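Local coordinates for protein alkaline serine protease (Thermobifida fusca, PDB 2PFE) that probably cleaves peptide bonds as a secreted, thermostable serine endopeptidase of the chymotrypsin-like S1 family, matured from a longer precursor, at residues Phe11-Arg23 and Gly138-Gly152. Residues are numbered along the deposited sequence; the frame is centred on the assembly and turned at random.
Sequences FGNYRCSIGFSVR and GDSGGPWLTGSQAQG. With AES (4-(2-aminoethyl)benzenesulfonyl fluoride), chain D.
The Phe20 ring is clamped between Pro143 and Ala150 where the two beta-barrels of this chymotrypsin-like protease domain meet. Pro143 CB lies over one face, 3.7 Å from the ring centroid of Phe20, and Ala150 CB over the opposite face, two CH-pi contacts. Phe20 CG lies anti to the carbonyl carbon (chi1 -65°), and the ring reaches from the first barrel to the second, bringing Phe20 CZ edge-on to Trp144 O and Phe20 CE1 to 3.3 Å from Gly152 O. Replacing Phe20 with an alanine would probably open a gap between Pro143 and Ala150 and lose both CH-pi contacts. Val75 also packs on Phe20 and Pro143. Toward the active site the backbones close up: Gly19 CA is 3.0 Å from Gly141 O, and a CB on either glycine would clash across the contact. Ser17 ties down the loop of Ser140, the probable nucleophile, here sulfonylated by AES through OG. Ser17 N gives Ser140 O a nearly straight bond (2.7 Å, 176°). A water accepts from Gly138 N and donates to Arg15 O. Ser17 OG, which also bonds Ala102 N, meets a lone pair of Gly138 O in the carbonyl plane at 2.7 Å.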
# COMPACT_ATOMS: atom_id res chain seq x y z
N PHE A 11 13.21 6.97 3.16
CA PHE A 11 13.53 8.18 2.40
C PHE A 11 13.66 9.33 3.36
O PHE A 11 12.74 9.65 4.11
CB PHE A 11 12.49 8.45 1.29
CG PHE A 11 11.08 8.39 1.78
CD1 PHE A 11 10.40 9.55 2.13
CD2 PHE A 11 10.43 7.17 1.89
CE1 PHE A 11 9.09 9.49 2.61
CE2 PHE A 11 9.12 7.10 2.37
CZ PHE A 11 8.45 8.26 2.73
N GLY A 12 14.84 9.94 3.37
CA GLY A 12 15.09 11.02 4.30
C GLY A 12 14.77 10.59 5.72
O GLY A 12 15.31 9.60 6.23
N ASN A 13 13.89 11.35 6.34
CA ASN A 13 13.55 11.20 7.73
C ASN A 13 12.46 10.14 7.95
O ASN A 13 12.04 9.89 9.07
CB ASN A 13 13.11 12.58 8.25
CG ASN A 13 12.81 12.59 9.73
OD1 ASN A 13 11.75 13.04 10.15
ND2 ASN A 13 13.75 12.09 10.53
N TYR A 14 12.02 9.50 6.86
CA TYR A 14 10.77 8.73 6.90
C TYR A 14 10.86 7.26 6.54
O TYR A 14 11.82 6.80 5.90
CB TYR A 14 9.71 9.38 6.00
CG TYR A 14 9.42 10.83 6.32
CD1 TYR A 14 9.86 11.85 5.47
CD2 TYR A 14 8.72 11.19 7.47
CE1 TYR A 14 9.61 13.18 5.76
CE2 TYR A 14 8.45 12.53 7.77
CZ TYR A 14 8.90 13.52 6.92
OH TYR A 14 8.65 14.84 7.20
N ARG A 15 9.81 6.56 6.96
CA ARG A 15 9.57 5.16 6.68
C ARG A 15 8.14 5.01 6.15
O ARG A 15 7.20 5.60 6.70
CB ARG A 15 9.72 4.40 8.01
CG ARG A 15 9.43 2.93 7.97
CD ARG A 15 10.04 2.25 9.16
NE ARG A 15 9.12 2.16 10.28
CZ ARG A 15 9.14 1.16 11.16
NH1 ARG A 15 10.02 0.18 11.02
NH2 ARG A 15 8.28 1.14 12.16
N CYS A 16 7.97 4.29 5.05
CA CYS A 16 6.64 3.78 4.64
C CYS A 16 6.74 2.28 4.41
O CYS A 16 7.80 1.71 4.58
CB CYS A 16 6.13 4.47 3.37
SG CYS A 16 5.42 6.10 3.67
N SER A 17 5.62 1.65 4.07
CA SER A 17 5.59 0.20 3.82
C SER A 17 5.34 -0.07 2.35
O SER A 17 4.51 0.58 1.72
CB SER A 17 4.50 -0.45 4.66
OG SER A 17 4.82 -0.32 6.02
N ILE A 18 6.11 -1.00 1.79
CA ILE A 18 5.89 -1.48 0.43
C ILE A 18 4.45 -1.99 0.31
O ILE A 18 3.98 -2.75 1.14
CB ILE A 18 6.88 -2.63 0.12
CG1 ILE A 18 8.32 -2.10 0.11
CG2 ILE A 18 6.49 -3.39 -1.17
CD1 ILE A 18 9.40 -3.21 0.17
N GLY A 19 3.78 -1.56 -0.74
CA GLY A 19 2.45 -2.08 -1.06
C GLY A 19 2.49 -3.43 -1.75
O GLY A 19 2.41 -4.45 -1.09
N PHE A 20 2.58 -3.42 -3.08
CA PHE A 20 2.60 -4.63 -3.90
C PHE A 20 3.67 -4.50 -4.98
O PHE A 20 3.77 -3.45 -5.62
CB PHE A 20 1.27 -4.84 -4.64
CG PHE A 20 0.06 -5.08 -3.75
CD1 PHE A 20 -0.80 -4.04 -3.42
CD2 PHE A 20 -0.21 -6.35 -3.26
CE1 PHE A 20 -1.93 -4.29 -2.60
CE2 PHE A 20 -1.31 -6.59 -2.44
CZ PHE A 20 -2.18 -5.56 -2.12
N SER A 21 4.44 -5.55 -5.21
CA SER A 21 5.31 -5.58 -6.40
C SER A 21 4.49 -5.35 -7.67
O SER A 21 3.38 -5.89 -7.82
CB SER A 21 6.03 -6.92 -6.54
OG SER A 21 6.99 -7.10 -5.51
N VAL A 22 5.05 -4.55 -8.58
CA VAL A 22 4.44 -4.28 -9.89
C VAL A 22 5.48 -4.33 -11.00
O VAL A 22 6.68 -4.28 -10.74
CB VAL A 22 3.71 -2.90 -9.94
CG1 VAL A 22 2.51 -2.84 -8.99
CG2 VAL A 22 4.68 -1.73 -9.68
N ARG A 23 5.00 -4.44 -12.24
CA ARG A 23 5.83 -4.26 -13.43
C ARG A 23 5.24 -3.15 -14.30
O ARG A 23 4.04 -2.93 -14.29
CB ARG A 23 5.88 -5.55 -14.27
CG ARG A 23 6.44 -6.74 -13.56
CD ARG A 23 6.33 -7.98 -14.44
NE ARG A 23 6.76 -9.18 -13.73
CZ ARG A 23 8.03 -9.50 -13.48
NH1 ARG A 23 9.03 -8.72 -13.90
NH2 ARG A 23 8.31 -10.62 -12.82
N GLY A 138 4.29 4.67 9.62
CA GLY A 138 5.22 3.67 9.10
C GLY A 138 4.48 2.61 8.31
O GLY A 138 5.09 1.94 7.45
N ASP A 139 3.19 2.43 8.61
CA ASP A 139 2.38 1.41 7.92
C ASP A 139 1.89 1.90 6.55
O ASP A 139 1.34 1.13 5.78
CB ASP A 139 1.14 1.01 8.73
CG ASP A 139 1.47 0.19 9.98
OD1 ASP A 139 2.49 -0.54 10.01
OD2 ASP A 139 0.65 0.26 10.94
N SER A 140 2.02 3.20 6.29
CA SER A 140 1.42 3.79 5.09
C SER A 140 2.04 3.21 3.83
O SER A 140 3.23 2.97 3.79
CB SER A 140 1.53 5.30 5.13
OG SER A 140 1.02 5.79 6.38
N GLY A 141 1.20 2.97 2.82
CA GLY A 141 1.63 2.37 1.59
C GLY A 141 1.43 0.87 1.54
O GLY A 141 1.43 0.29 0.45
N GLY A 142 1.26 0.25 2.72
CA GLY A 142 1.24 -1.20 2.82
C GLY A 142 -0.01 -1.81 2.21
O GLY A 142 -1.03 -1.14 2.05
N PRO A 143 0.05 -3.10 1.90
CA PRO A 143 -1.01 -3.76 1.15
C PRO A 143 -2.20 -4.17 1.99
O PRO A 143 -2.06 -4.47 3.19
CB PRO A 143 -0.30 -5.03 0.65
CG PRO A 143 0.67 -5.37 1.78
CD PRO A 143 1.18 -4.00 2.19
N TRP A 144 -3.34 -4.27 1.32
CA TRP A 144 -4.59 -4.79 1.87
C TRP A 144 -4.99 -5.99 1.05
O TRP A 144 -4.95 -5.92 -0.19
CB TRP A 144 -5.70 -3.72 1.79
CG TRP A 144 -5.42 -2.57 2.69
CD1 TRP A 144 -4.46 -1.63 2.52
CD2 TRP A 144 -6.10 -2.25 3.94
NE1 TRP A 144 -4.47 -0.74 3.58
CE2 TRP A 144 -5.46 -1.09 4.46
CE3 TRP A 144 -7.15 -2.83 4.66
CZ2 TRP A 144 -5.86 -0.48 5.65
CZ3 TRP A 144 -7.53 -2.24 5.88
CH2 TRP A 144 -6.88 -1.07 6.35
N LEU A 145 -5.37 -7.06 1.73
CA LEU A 145 -5.78 -8.32 1.11
C LEU A 145 -7.10 -8.80 1.66
O LEU A 145 -7.36 -8.72 2.89
CB LEU A 145 -4.73 -9.42 1.34
CG LEU A 145 -3.39 -9.32 0.61
CD1 LEU A 145 -2.40 -10.28 1.27
CD2 LEU A 145 -3.56 -9.59 -0.86
N THR A 146 -7.95 -9.28 0.76
CA THR A 146 -9.06 -10.12 1.16
C THR A 146 -8.73 -11.48 0.57
O THR A 146 -8.78 -11.66 -0.66
CB THR A 146 -10.41 -9.58 0.66
OG1 THR A 146 -10.62 -8.28 1.24
CG2 THR A 146 -11.54 -10.52 1.09
N GLY A 147 -8.37 -12.42 1.44
CA GLY A 147 -7.80 -13.70 0.97
C GLY A 147 -6.53 -13.44 0.18
O GLY A 147 -5.63 -12.76 0.66
N SER A 148 -6.48 -13.95 -1.05
CA SER A 148 -5.33 -13.72 -1.93
C SER A 148 -5.52 -12.55 -2.92
O SER A 148 -4.71 -12.34 -3.84
CB SER A 148 -5.01 -15.00 -2.70
OG SER A 148 -6.11 -15.32 -3.52
N GLN A 149 -6.57 -11.76 -2.72
CA GLN A 149 -6.91 -10.68 -3.64
C GLN A 149 -6.51 -9.30 -3.11
O GLN A 149 -7.00 -8.85 -2.05
CB GLN A 149 -8.41 -10.70 -3.99
CG GLN A 149 -8.87 -12.04 -4.62
CD GLN A 149 -8.25 -12.33 -5.99
OE1 GLN A 149 -7.95 -11.43 -6.76
NE2 GLN A 149 -8.09 -13.62 -6.30
N ALA A 150 -5.62 -8.63 -3.84
CA ALA A 150 -5.15 -7.28 -3.52
C ALA A 150 -6.32 -6.31 -3.54
O ALA A 150 -7.13 -6.32 -4.47
CB ALA A 150 -4.10 -6.85 -4.53
N GLN A 151 -6.41 -5.47 -2.51
CA GLN A 151 -7.48 -4.47 -2.35
C GLN A 151 -7.03 -3.03 -2.45
O GLN A 151 -7.79 -2.21 -2.97
CB GLN A 151 -8.22 -4.65 -1.00
CG GLN A 151 -8.88 -6.02 -0.84
CD GLN A 151 -9.84 -6.35 -1.97
OE1 GLN A 151 -10.70 -5.54 -2.28
NE2 GLN A 151 -9.68 -7.53 -2.59
N GLY A 152 -5.85 -2.70 -1.92
CA GLY A 152 -5.46 -1.31 -1.81
C GLY A 152 -4.16 -1.14 -1.07
O GLY A 152 -3.54 -2.14 -0.69
C3 AES D . -0.88 7.34 10.73
C2 AES D . -0.37 7.04 9.46
C1 AES D . -0.96 6.04 8.70
S AES D . -0.38 5.56 7.11
O1S AES D . -1.36 5.83 6.00
O2S AES D . -0.38 3.80 7.42
C6 AES D . -2.03 5.31 9.22
C5 AES D . -2.54 5.60 10.48
C4 AES D . -1.97 6.61 11.25
C7 AES D . -2.58 6.88 12.61
C8 AES D . -2.28 8.28 13.14
N8 AES D . -3.35 8.74 14.01
O HOH W 1 4.17 5.70 7.04